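Local coordinates for protein nitroalkane oxidase (Podospora anserina, PDB 3MKH) that oxidises primary and secondary nitroalkanes to aldehydes or ketones with FAD and molecular oxygen, releasing nitrite and hydrogen peroxide, at residues A[18-22]-A[81-85]; A[183-189]-A[206-212]; A[271-275]-A[349-353]; A[51-56]-A[124-129]; A[289-293]-A[317-321]. All coordinates share one frame; numbering follows the deposited sequence.

Overall arrangement
From the N terminus, the first two loops cross. Contact 1 brings helix 75-88 back to helix 9-33, and contact 4 joins helix 48-56, from inside that loop, to the stretch leading into strand 130-133. Together they tie N-terminal helices to each other and to the edge of the beta domain. Contact 2 follows in series as a short loop between neighbouring strands of that sheet. It touches contact 4, where D183 and L184 meet L129. The C-terminal helices come last. Contact 3 joins helix 262-298 to helix 345-374. Contact 5 is nested inside that loop and joins helix 262-298 to helix 311-340. Contacts 3 and 5 both reach the second subunit.

Contact 1 of 5, residues A[18-22]-A[81-85]; sequences ARSLA and LVEEC
A18 lies beside L81, and A22 beside C85, where helix 9-33 packs on helix 75-88 in the N-terminal helical domain of the acyl-CoA dehydrogenase fold. The two segments run in the same general direction, at 39° to each other. Their axes approach to 8.9 Å. The small side chains of A18 and A22 point at the other helix and permit this spacing.

E84 carries much of the contact. Its CG is anti to the backbone N (chi1 177°), and the chain then bends at chi2 (60°). This lays CG against the turn between A18 and R19, 3.6 Å from the backbone N of R19. The carboxylate continues past the aliphatic part of R19, with CD of E84 3.8 Å from CG of R19. The charged groups themselves do not touch: NE of R19 and OE2 of E84 are 5.1 Å apart. R19 NH1 bonds instead to Q16, and E84 OE1 forms a salt bridge with R286 of helix 262-298. With an alanine at E84, R286 would probably lose a charged mate and the backbone at A18 and R19 would lose the methylene packed on it.

Away from the carboxylate the contact is apolar. CB of A18 sits 3.6 Å from CD1 of L81. L21 reaches SG of C85 more loosely through CD2.

E84 is buried, yet its second oxygen is also served. One water bridges the two helices, donating to O of R19 at 2.7 Å and to OE2 of E84 at 2.8 Å.

Contact 2 of 5, residues A[183-189]-A[206-212]; sequences DLACVVC and VMIILVT
Strands 184-189 and 206-212 run antiparallel, at 153°, with two N-H to O bonds in each of the hydrogen-bonded pairs A185 and V211, V187 and I209, and C189 and M207; the bond from V187 N to I209 O is 2.9 Å long. C186 with L210 and V188 with I208 are the non-hydrogen-bonded pairs between them.

On the face of C186, its SG touches CD2 of L210 at 3.5 Å. CB of C186 meets CG2 of I208 at 3.8 Å. V188 and I208 lie side by side and point the same way, CG2 of V188 to CG1 of I208. I106 of helix 90-109 packs on C186, L184 and L210.

The other face holds V187 and V211, whose CG2 atoms meet at 3.8 Å. Farther along, chi1 of C189, 51°, turns SG toward I209. There SG of C189 packs on CD1 of I209 at 4.1 Å. I164 of strand 161-168 packs on I209 and V211.

Strand 184-191 also bonds along its other edge to strand 130-133, which carries the FAD-binding residues L132 and V133. This is a neighbouring antiparallel pair in the beta domain of the acyl-CoA dehydrogenase fold.

Contact 3 of 5, residues A[271-275]-A[349-353]; sequences DGSAV and RELAL
D271 and R349 meet with their flat groups turned, the carboxylate and guanidinium planes being 51° apart. The arginine presents its NE edge. CG of R349 is anti to the backbone N (chi1 174°), and the chain stays extended from CG to NE, which carries NE across to helix 262-298. NE then bonds to both carboxylate oxygens of D271 in a salt bridge. The bond from R349 NE to D271 OD2 is 2.8 Å. OD2 is met on its syn side and lies near the guanidinium plane. The bond from R349 NE to D271 OD1 is 3.0 Å and weak. Both are bent, as expected when one N-H is shared by two oxygens.

Beside the charged groups the helices touch through small groups. Their segments run at 46°, with axes 8.3 Å apart at closest approach. A352 points its CB into helix 262-298. This methyl lies 3.4 Å from O of D271 and 3.6 Å from CG2 of V275. In return, CB of A274 rests 3.6 Å from O of A352.

Both charged groups have further partners. Y345 OH bonds to D271 OD2, and R349 NH2 bonds to ND1 of H409 on helix 402-415. The same turn of helix 262-298 carries S273, whose OG bonds to OD1 of D399, the inferred proton acceptor of the active site.

D271 is buried. The arginine and the tyrosine hydroxyl would probably stabilise its carboxylate as an anion. Because R349 spends only NE on D271, its NH2 can hold H409 as well, and one arginine links helix 345-374 to two other helices.

Contact 4 of 5, residues A[51-56]-A[124-129]; sequences YAAAVS and GEGSPL
Y51 and V55 of helix 48-56 pack on the loop 124-129, which leads from the N-terminal helical domain of the acyl-CoA dehydrogenase fold into its beta domain. CB of Y51 points toward the loop, and CG is anti to the backbone N (chi1 -177°). The ring therefore runs along S127, P128 and L129. CD1 meets CB of S127 at 3.8 Å. CE1 comes next, 3.4 Å from O of P128. On the other side of the ring's long axis, CE2 touches CD2 of L129 at 3.6 Å. At the tip, OH of Y51 donates a 2.7 Å bond to O of P128, with the donor tilted 20° from the carbonyl plane. T99 of helix 90-109 also bonds to this hydroxyl, and the ring meets W177 edge to face.

One turn on, V55 fits against the loop backbone. Its CG1 lies 3.6 Å from O of G126. G124 and G126 both take positive phi, which favours glycine at these bends.

Waters bridge the two segments. One molecule donates to both A52 O and G126 O. Two others join S56 to G124. S56 also approaches directly: its CA lies 3.5 Å from O of G124, a CA-H...O contact with an angle of 162° at the hydrogen.

Contact 5 of 5, residues A[289-293]-A[317-321]; sequences FDAAL and LSGVK
The F289 ring has K321 over one face and L317 and V320 at its edge. CD of K321 stands over the ring centre, 4.0 Å from the centroid of F289 and 12° off the ring normal, a CH-pi contact. In the ring plane, CE1 of F289 comes 3.5 Å from O of L317. CG1 of V320 lies near the same plane, 4.1 Å from CB of F289. The ring also meets that of W422 of the second subunit.

With CG of F289 anti to the backbone N (chi1 177°), the ring is carried across to helix 311-340, next to L317 and K321. L317 crosses the ring at about a right angle. Its CD2 is wedged between CD1 of F289 at 3.6 Å and CB of A292 at 3.8 Å. Its other methyl, CD1, lies 4.0 Å from CD1 of L293.

The lysine lays its aliphatic part on the ring and sends its charge elsewhere. NZ of K321 is 6.0 Å from the F289 centroid, at most a weak attraction. It forms salt bridges with E325 and with E350 of the second subunit. Putting an alanine in place of F289 would probably open a gap beside L317 and leave the K321 chain without the face it rests on.

The two segments run nearly antiparallel, at 157°, on helices 262-298 and 311-340. A292 also lies close to V374, an FAD-binding residue of helix 345-374. This is an antiparallel helix pair of the C-terminal helical bundle of the acyl-CoA dehydrogenase fold, buried here against a second subunit of the tetramer.

Contact 1 of 5, residues A[18-22]-A[81-85]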
# COMPACT_ATOMS: atom_id res chain seq x y z
N ALA A 18 -31.90 11.87 8.99
CA ALA A 18 -30.49 12.28 9.02
C ALA A 18 -30.18 13.27 7.89
O ALA A 18 -29.51 14.28 8.10
CB ALA A 18 -29.58 11.06 8.93
N ARG A 19 -30.67 12.97 6.69
CA ARG A 19 -30.48 13.87 5.55
C ARG A 19 -31.04 15.26 5.87
O ARG A 19 -30.39 16.29 5.62
CB ARG A 19 -31.16 13.32 4.30
CG ARG A 19 -30.56 12.01 3.78
CD ARG A 19 -31.36 11.51 2.57
NE ARG A 19 -31.14 12.36 1.41
CZ ARG A 19 -32.06 13.16 0.88
NH1 ARG A 19 -33.28 13.20 1.39
NH2 ARG A 19 -31.75 13.90 -0.18
N SER A 20 -32.24 15.29 6.44
CA SER A 20 -32.90 16.54 6.78
C SER A 20 -32.17 17.31 7.90
O SER A 20 -31.97 18.53 7.82
CB SER A 20 -34.37 16.27 7.17
OG SER A 20 -35.06 17.47 7.44
N LEU A 21 -31.77 16.60 8.95
CA LEU A 21 -31.02 17.23 10.03
C LEU A 21 -29.71 17.85 9.55
O LEU A 21 -29.38 19.01 9.87
CB LEU A 21 -30.70 16.19 11.10
CG LEU A 21 -30.13 16.88 12.34
CD1 LEU A 21 -31.27 17.12 13.32
CD2 LEU A 21 -29.01 16.08 12.96
N ALA A 22 -28.96 17.08 8.77
CA ALA A 22 -27.66 17.54 8.28
C ALA A 22 -27.85 18.78 7.43
O ALA A 22 -27.16 19.78 7.61
CB ALA A 22 -26.97 16.45 7.49
N LEU A 81 -27.06 7.64 10.84
CA LEU A 81 -27.08 9.07 11.12
C LEU A 81 -25.67 9.67 10.99
O LEU A 81 -25.48 10.71 10.34
CB LEU A 81 -27.63 9.33 12.52
CG LEU A 81 -27.47 10.76 13.05
CD1 LEU A 81 -28.32 11.72 12.24
CD2 LEU A 81 -27.87 10.83 14.53
N VAL A 82 -24.70 9.03 11.62
CA VAL A 82 -23.33 9.55 11.63
C VAL A 82 -22.71 9.64 10.23
O VAL A 82 -22.04 10.62 9.90
CB VAL A 82 -22.43 8.72 12.57
CG1 VAL A 82 -20.98 9.11 12.40
CG2 VAL A 82 -22.86 8.92 14.03
N GLU A 83 -22.95 8.62 9.40
CA GLU A 83 -22.43 8.63 8.03
C GLU A 83 -22.98 9.84 7.27
O GLU A 83 -22.23 10.58 6.63
CB GLU A 83 -22.76 7.31 7.27
CG GLU A 83 -22.39 7.38 5.77
CD GLU A 83 -22.95 6.23 4.92
OE1 GLU A 83 -23.39 5.21 5.49
OE2 GLU A 83 -22.96 6.35 3.67
N GLU A 84 -24.29 10.03 7.33
CA GLU A 84 -24.90 11.14 6.64
C GLU A 84 -24.35 12.49 7.16
O GLU A 84 -23.98 13.36 6.36
CB GLU A 84 -26.43 11.09 6.78
CG GLU A 84 -27.16 12.29 6.14
CD GLU A 84 -26.89 12.42 4.64
OE1 GLU A 84 -26.55 11.42 3.97
OE2 GLU A 84 -27.04 13.54 4.13
N CYS A 85 -24.28 12.66 8.48
CA CYS A 85 -23.81 13.93 9.03
C CYS A 85 -22.37 14.23 8.63
O CYS A 85 -22.06 15.37 8.24
CB CYS A 85 -23.95 13.97 10.55
SG CYS A 85 -25.66 14.02 11.08
O HOH W 1 -28.38 15.94 3.83

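Contact 2 of 5, residues A[183-189]-A[206-212]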
# COMPACT_ATOMS: atom_id res chain seq x y z
N ASP A 183 -21.85 21.14 31.19
CA ASP A 183 -22.91 20.66 32.10
C ASP A 183 -22.58 19.36 32.80
O ASP A 183 -22.85 19.20 34.00
CB ASP A 183 -24.22 20.49 31.33
CG ASP A 183 -24.65 21.75 30.61
OD1 ASP A 183 -25.59 22.42 31.10
OD2 ASP A 183 -24.04 22.08 29.57
N LEU A 184 -22.01 18.40 32.07
CA LEU A 184 -21.79 17.08 32.65
C LEU A 184 -20.52 16.44 32.09
O LEU A 184 -20.47 16.07 30.93
CB LEU A 184 -22.98 16.17 32.37
CG LEU A 184 -22.90 14.79 33.02
CD1 LEU A 184 -22.70 14.97 34.51
CD2 LEU A 184 -24.18 13.98 32.74
N ALA A 185 -19.49 16.33 32.92
CA ALA A 185 -18.24 15.71 32.49
C ALA A 185 -18.07 14.37 33.19
O ALA A 185 -18.23 14.29 34.40
CB ALA A 185 -17.05 16.64 32.82
N CYS A 186 -17.76 13.32 32.43
CA CYS A 186 -17.36 12.04 33.02
C CYS A 186 -15.84 12.01 33.10
O CYS A 186 -15.17 11.80 32.08
CB CYS A 186 -17.87 10.86 32.19
SG CYS A 186 -19.67 10.66 32.27
N VAL A 187 -15.29 12.22 34.29
CA VAL A 187 -13.85 12.39 34.43
C VAL A 187 -13.21 11.07 34.81
O VAL A 187 -13.50 10.49 35.87
CB VAL A 187 -13.48 13.48 35.44
CG1 VAL A 187 -11.94 13.66 35.53
CG2 VAL A 187 -14.14 14.79 35.04
N VAL A 188 -12.37 10.59 33.91
CA VAL A 188 -11.64 9.37 34.15
C VAL A 188 -10.37 9.72 34.88
O VAL A 188 -9.56 10.55 34.43
CB VAL A 188 -11.32 8.65 32.84
CG1 VAL A 188 -10.65 7.29 33.12
CG2 VAL A 188 -12.61 8.45 32.05
N CYS A 189 -10.18 9.10 36.03
CA CYS A 189 -9.05 9.44 36.87
C CYS A 189 -8.58 8.24 37.68
O CYS A 189 -9.21 7.17 37.66
CB CYS A 189 -9.43 10.60 37.79
SG CYS A 189 -10.96 10.32 38.70
N VAL A 206 -8.54 2.80 38.81
CA VAL A 206 -9.23 3.69 37.86
C VAL A 206 -10.71 3.87 38.17
O VAL A 206 -11.43 2.88 38.43
CB VAL A 206 -9.02 3.24 36.41
CG1 VAL A 206 -9.76 4.18 35.45
CG2 VAL A 206 -7.54 3.23 36.11
N MET A 207 -11.15 5.12 38.18
CA MET A 207 -12.52 5.51 38.48
C MET A 207 -13.09 6.39 37.38
O MET A 207 -12.35 6.96 36.59
CB MET A 207 -12.58 6.33 39.77
CG MET A 207 -11.88 5.76 40.98
SD MET A 207 -11.90 6.96 42.34
CE MET A 207 -13.64 7.05 42.71
N ILE A 208 -14.41 6.53 37.37
CA ILE A 208 -15.04 7.62 36.64
C ILE A 208 -15.89 8.42 37.63
O ILE A 208 -16.72 7.86 38.36
CB ILE A 208 -15.92 7.13 35.48
CG1 ILE A 208 -15.09 6.27 34.51
CG2 ILE A 208 -16.58 8.32 34.75
CD1 ILE A 208 -15.89 5.72 33.34
N ILE A 209 -15.65 9.73 37.68
CA ILE A 209 -16.40 10.60 38.59
C ILE A 209 -17.05 11.70 37.79
O ILE A 209 -16.39 12.34 36.97
CB ILE A 209 -15.48 11.23 39.67
CG1 ILE A 209 -14.67 10.13 40.37
CG2 ILE A 209 -16.28 12.05 40.67
CD1 ILE A 209 -13.85 10.63 41.54
N LEU A 210 -18.34 11.92 38.03
CA LEU A 210 -19.06 13.01 37.39
C LEU A 210 -18.63 14.35 37.96
O LEU A 210 -18.36 14.48 39.15
CB LEU A 210 -20.58 12.82 37.55
CG LEU A 210 -21.15 11.51 37.01
CD1 LEU A 210 -22.69 11.45 37.14
CD2 LEU A 210 -20.68 11.27 35.56
N VAL A 211 -18.57 15.35 37.08
CA VAL A 211 -18.36 16.74 37.47
C VAL A 211 -19.31 17.62 36.66
O VAL A 211 -19.24 17.67 35.43
CB VAL A 211 -16.90 17.20 37.21
CG1 VAL A 211 -16.75 18.70 37.53
CG2 VAL A 211 -15.92 16.38 38.04
N THR A 212 -20.21 18.31 37.36
CA THR A 212 -21.19 19.16 36.70
C THR A 212 -20.74 20.61 36.77
O THR A 212 -19.89 20.96 37.58
CB THR A 212 -22.59 19.04 37.35
OG1 THR A 212 -22.57 19.61 38.68
CG2 THR A 212 -23.03 17.59 37.43

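Contact 3 of 5, residues A[271-275]-A[349-353]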
# COMPACT_ATOMS: atom_id res chain seq x y z
N ASP A 271 -15.66 1.18 22.77
CA ASP A 271 -16.04 0.11 21.84
C ASP A 271 -17.24 0.52 20.96
O ASP A 271 -17.25 0.26 19.76
CB ASP A 271 -16.39 -1.18 22.59
CG ASP A 271 -15.17 -1.88 23.18
OD1 ASP A 271 -14.03 -1.59 22.76
OD2 ASP A 271 -15.37 -2.72 24.08
N GLY A 272 -18.24 1.15 21.57
CA GLY A 272 -19.36 1.70 20.83
C GLY A 272 -18.92 2.82 19.89
O GLY A 272 -19.33 2.89 18.73
N SER A 273 -18.07 3.70 20.40
CA SER A 273 -17.64 4.85 19.61
C SER A 273 -16.81 4.40 18.40
O SER A 273 -16.84 5.04 17.34
CB SER A 273 -16.83 5.83 20.46
OG SER A 273 -15.59 5.26 20.86
N ALA A 274 -16.09 3.29 18.56
CA ALA A 274 -15.29 2.72 17.47
C ALA A 274 -16.15 2.40 16.24
O ALA A 274 -15.74 2.62 15.09
CB ALA A 274 -14.56 1.44 17.95
N VAL A 275 -17.34 1.87 16.48
CA VAL A 275 -18.28 1.58 15.39
C VAL A 275 -18.66 2.87 14.68
O VAL A 275 -18.70 2.93 13.45
CB VAL A 275 -19.56 0.87 15.92
CG1 VAL A 275 -20.60 0.67 14.79
CG2 VAL A 275 -19.22 -0.48 16.58
N ARG A 349 -16.48 -7.20 20.26
CA ARG A 349 -15.56 -6.10 20.46
C ARG A 349 -14.51 -6.04 19.35
O ARG A 349 -14.16 -4.96 18.87
CB ARG A 349 -14.89 -6.34 21.80
CG ARG A 349 -13.82 -5.42 22.14
CD ARG A 349 -13.75 -5.30 23.63
NE ARG A 349 -12.98 -4.11 23.89
CZ ARG A 349 -11.69 -4.13 24.17
NH1 ARG A 349 -11.05 -5.30 24.27
NH2 ARG A 349 -11.06 -2.99 24.38
N GLU A 350 -14.00 -7.20 18.96
CA GLU A 350 -13.00 -7.25 17.90
C GLU A 350 -13.49 -6.61 16.59
O GLU A 350 -12.72 -5.96 15.88
CB GLU A 350 -12.54 -8.69 17.61
CG GLU A 350 -11.27 -8.73 16.75
CD GLU A 350 -10.98 -10.09 16.11
OE1 GLU A 350 -11.93 -10.78 15.70
OE2 GLU A 350 -9.78 -10.46 16.01
N LEU A 351 -14.77 -6.81 16.27
CA LEU A 351 -15.33 -6.23 15.05
C LEU A 351 -15.47 -4.71 15.14
O LEU A 351 -15.26 -4.01 14.16
CB LEU A 351 -16.68 -6.86 14.71
CG LEU A 351 -16.65 -8.36 14.35
CD1 LEU A 351 -18.02 -8.82 13.86
CD2 LEU A 351 -15.57 -8.66 13.31
N ALA A 352 -15.85 -4.20 16.31
CA ALA A 352 -15.93 -2.76 16.50
C ALA A 352 -14.55 -2.13 16.27
O ALA A 352 -14.44 -1.18 15.51
CB ALA A 352 -16.43 -2.41 17.90
N LEU A 353 -13.53 -2.66 16.94
CA LEU A 353 -12.15 -2.23 16.72
C LEU A 353 -11.74 -2.31 15.25
O LEU A 353 -11.09 -1.38 14.72
CB LEU A 353 -11.20 -3.08 17.56
CG LEU A 353 -11.41 -2.99 19.07
CD1 LEU A 353 -10.74 -4.18 19.78
CD2 LEU A 353 -10.88 -1.68 19.59

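Contact 4 of 5, residues A[51-56]-A[124-129]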
# COMPACT_ATOMS: atom_id res chain seq x y z
N TYR A 51 -26.79 23.95 17.71
CA TYR A 51 -26.80 22.85 18.65
C TYR A 51 -28.14 22.82 19.42
O TYR A 51 -28.74 21.76 19.61
CB TYR A 51 -25.61 22.97 19.61
CG TYR A 51 -25.43 21.85 20.61
CD1 TYR A 51 -26.21 21.78 21.76
CD2 TYR A 51 -24.46 20.88 20.43
CE1 TYR A 51 -26.04 20.77 22.69
CE2 TYR A 51 -24.27 19.87 21.37
CZ TYR A 51 -25.07 19.82 22.50
OH TYR A 51 -24.89 18.83 23.44
N ALA A 52 -28.60 23.99 19.85
CA ALA A 52 -29.89 24.07 20.55
C ALA A 52 -31.04 23.59 19.65
O ALA A 52 -32.02 23.01 20.13
CB ALA A 52 -30.17 25.50 21.03
N ALA A 53 -30.93 23.85 18.35
CA ALA A 53 -31.94 23.39 17.40
C ALA A 53 -31.94 21.87 17.29
O ALA A 53 -33.01 21.26 17.16
CB ALA A 53 -31.74 24.04 16.02
N ALA A 54 -30.75 21.27 17.34
CA ALA A 54 -30.62 19.80 17.31
C ALA A 54 -31.20 19.20 18.57
O ALA A 54 -31.82 18.13 18.55
CB ALA A 54 -29.15 19.40 17.16
N VAL A 55 -30.98 19.89 19.69
CA VAL A 55 -31.54 19.44 20.95
C VAL A 55 -33.07 19.44 20.87
O VAL A 55 -33.74 18.47 21.27
CB VAL A 55 -31.10 20.32 22.12
CG1 VAL A 55 -31.94 19.99 23.37
CG2 VAL A 55 -29.60 20.13 22.41
N SER A 56 -33.62 20.53 20.35
CA SER A 56 -35.07 20.67 20.20
C SER A 56 -35.65 19.61 19.27
O SER A 56 -36.80 19.18 19.44
CB SER A 56 -35.43 22.08 19.73
OG SER A 56 -36.84 22.17 19.59
N GLY A 124 -35.45 18.08 26.13
CA GLY A 124 -35.72 18.56 24.78
C GLY A 124 -35.52 20.06 24.60
O GLY A 124 -35.91 20.64 23.58
N GLU A 125 -34.92 20.71 25.59
CA GLU A 125 -34.61 22.14 25.44
C GLU A 125 -33.25 22.57 25.99
O GLU A 125 -32.52 21.77 26.57
CB GLU A 125 -35.74 23.01 26.00
CG GLU A 125 -36.09 22.75 27.44
CD GLU A 125 -37.41 23.41 27.82
OE1 GLU A 125 -37.50 23.98 28.93
OE2 GLU A 125 -38.36 23.36 27.00
N GLY A 126 -32.92 23.84 25.80
CA GLY A 126 -31.60 24.35 26.12
C GLY A 126 -30.53 23.75 25.22
O GLY A 126 -30.81 23.28 24.11
N SER A 127 -29.29 23.76 25.70
CA SER A 127 -28.18 23.27 24.92
C SER A 127 -27.12 22.67 25.82
O SER A 127 -25.96 23.09 25.78
CB SER A 127 -27.59 24.42 24.08
OG SER A 127 -27.35 25.56 24.89
N PRO A 128 -27.50 21.66 26.63
CA PRO A 128 -26.55 21.06 27.57
C PRO A 128 -25.45 20.28 26.84
O PRO A 128 -25.73 19.63 25.84
CB PRO A 128 -27.42 20.10 28.39
CG PRO A 128 -28.56 19.72 27.45
CD PRO A 128 -28.81 20.97 26.63
N LEU A 129 -24.23 20.36 27.35
CA LEU A 129 -23.08 19.67 26.78
C LEU A 129 -22.54 18.66 27.77
O LEU A 129 -22.49 18.93 28.98
CB LEU A 129 -21.96 20.68 26.49
CG LEU A 129 -22.15 21.62 25.31
CD1 LEU A 129 -21.16 22.77 25.43
CD2 LEU A 129 -21.96 20.85 24.02
O HOH W 2 -33.03 23.46 22.66
O HOH W 3 -38.18 19.51 21.81
O HOH W 4 -37.56 22.56 22.24

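Contact 5 of 5, residues A[289-293]-A[317-321]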
# COMPACT_ATOMS: atom_id res chain seq x y z
N PHE A 289 -15.83 10.80 -2.70
CA PHE A 289 -16.24 10.17 -3.95
C PHE A 289 -17.24 11.06 -4.70
O PHE A 289 -17.08 11.30 -5.89
CB PHE A 289 -16.85 8.79 -3.70
CG PHE A 289 -17.35 8.14 -4.95
CD1 PHE A 289 -16.51 7.35 -5.73
CD2 PHE A 289 -18.65 8.34 -5.38
CE1 PHE A 289 -16.98 6.75 -6.90
CE2 PHE A 289 -19.13 7.76 -6.54
CZ PHE A 289 -18.28 6.95 -7.30
N ASP A 290 -18.27 11.52 -4.00
CA ASP A 290 -19.29 12.37 -4.62
C ASP A 290 -18.73 13.65 -5.21
O ASP A 290 -19.12 14.05 -6.31
CB ASP A 290 -20.37 12.74 -3.61
CG ASP A 290 -21.32 11.57 -3.31
OD1 ASP A 290 -21.25 10.51 -3.97
OD2 ASP A 290 -22.15 11.72 -2.40
N ALA A 291 -17.83 14.31 -4.48
CA ALA A 291 -17.26 15.57 -4.96
C ALA A 291 -16.36 15.36 -6.19
O ALA A 291 -16.37 16.17 -7.12
CB ALA A 291 -16.49 16.27 -3.84
N ALA A 292 -15.60 14.28 -6.20
CA ALA A 292 -14.75 13.95 -7.36
C ALA A 292 -15.58 13.55 -8.59
O ALA A 292 -15.27 13.96 -9.72
CB ALA A 292 -13.76 12.84 -7.00
N LEU A 293 -16.63 12.77 -8.37
CA LEU A 293 -17.52 12.36 -9.45
C LEU A 293 -18.22 13.58 -10.03
O LEU A 293 -18.36 13.71 -11.24
CB LEU A 293 -18.56 11.34 -8.94
CG LEU A 293 -19.43 10.65 -10.00
CD1 LEU A 293 -18.59 9.77 -10.90
CD2 LEU A 293 -20.51 9.81 -9.31
N LEU A 317 -11.17 6.62 -8.98
CA LEU A 317 -12.51 6.75 -8.41
C LEU A 317 -13.16 5.41 -8.06
O LEU A 317 -13.77 5.28 -6.99
CB LEU A 317 -13.45 7.51 -9.35
CG LEU A 317 -13.63 8.98 -9.03
CD1 LEU A 317 -14.72 9.57 -9.91
CD2 LEU A 317 -13.97 9.13 -7.56
N SER A 318 -13.05 4.42 -8.94
CA SER A 318 -13.66 3.14 -8.64
C SER A 318 -12.96 2.49 -7.44
O SER A 318 -13.59 1.83 -6.62
CB SER A 318 -13.70 2.21 -9.87
OG SER A 318 -12.40 1.84 -10.28
N GLY A 319 -11.65 2.73 -7.31
CA GLY A 319 -10.93 2.26 -6.14
C GLY A 319 -11.51 2.84 -4.86
O GLY A 319 -11.75 2.12 -3.89
N VAL A 320 -11.75 4.15 -4.84
CA VAL A 320 -12.41 4.77 -3.71
C VAL A 320 -13.81 4.18 -3.47
O VAL A 320 -14.17 3.91 -2.34
CB VAL A 320 -12.51 6.30 -3.86
CG1 VAL A 320 -13.37 6.88 -2.74
CG2 VAL A 320 -11.11 6.94 -3.87
N LYS A 321 -14.59 4.00 -4.53
CA LYS A 321 -15.94 3.42 -4.38
C LYS A 321 -15.88 2.03 -3.75
O LYS A 321 -16.66 1.69 -2.84
CB LYS A 321 -16.65 3.36 -5.74
CG LYS A 321 -18.14 2.98 -5.68
CD LYS A 321 -18.92 3.94 -4.82
CE LYS A 321 -20.39 3.97 -5.22
NZ LYS A 321 -21.07 2.65 -5.03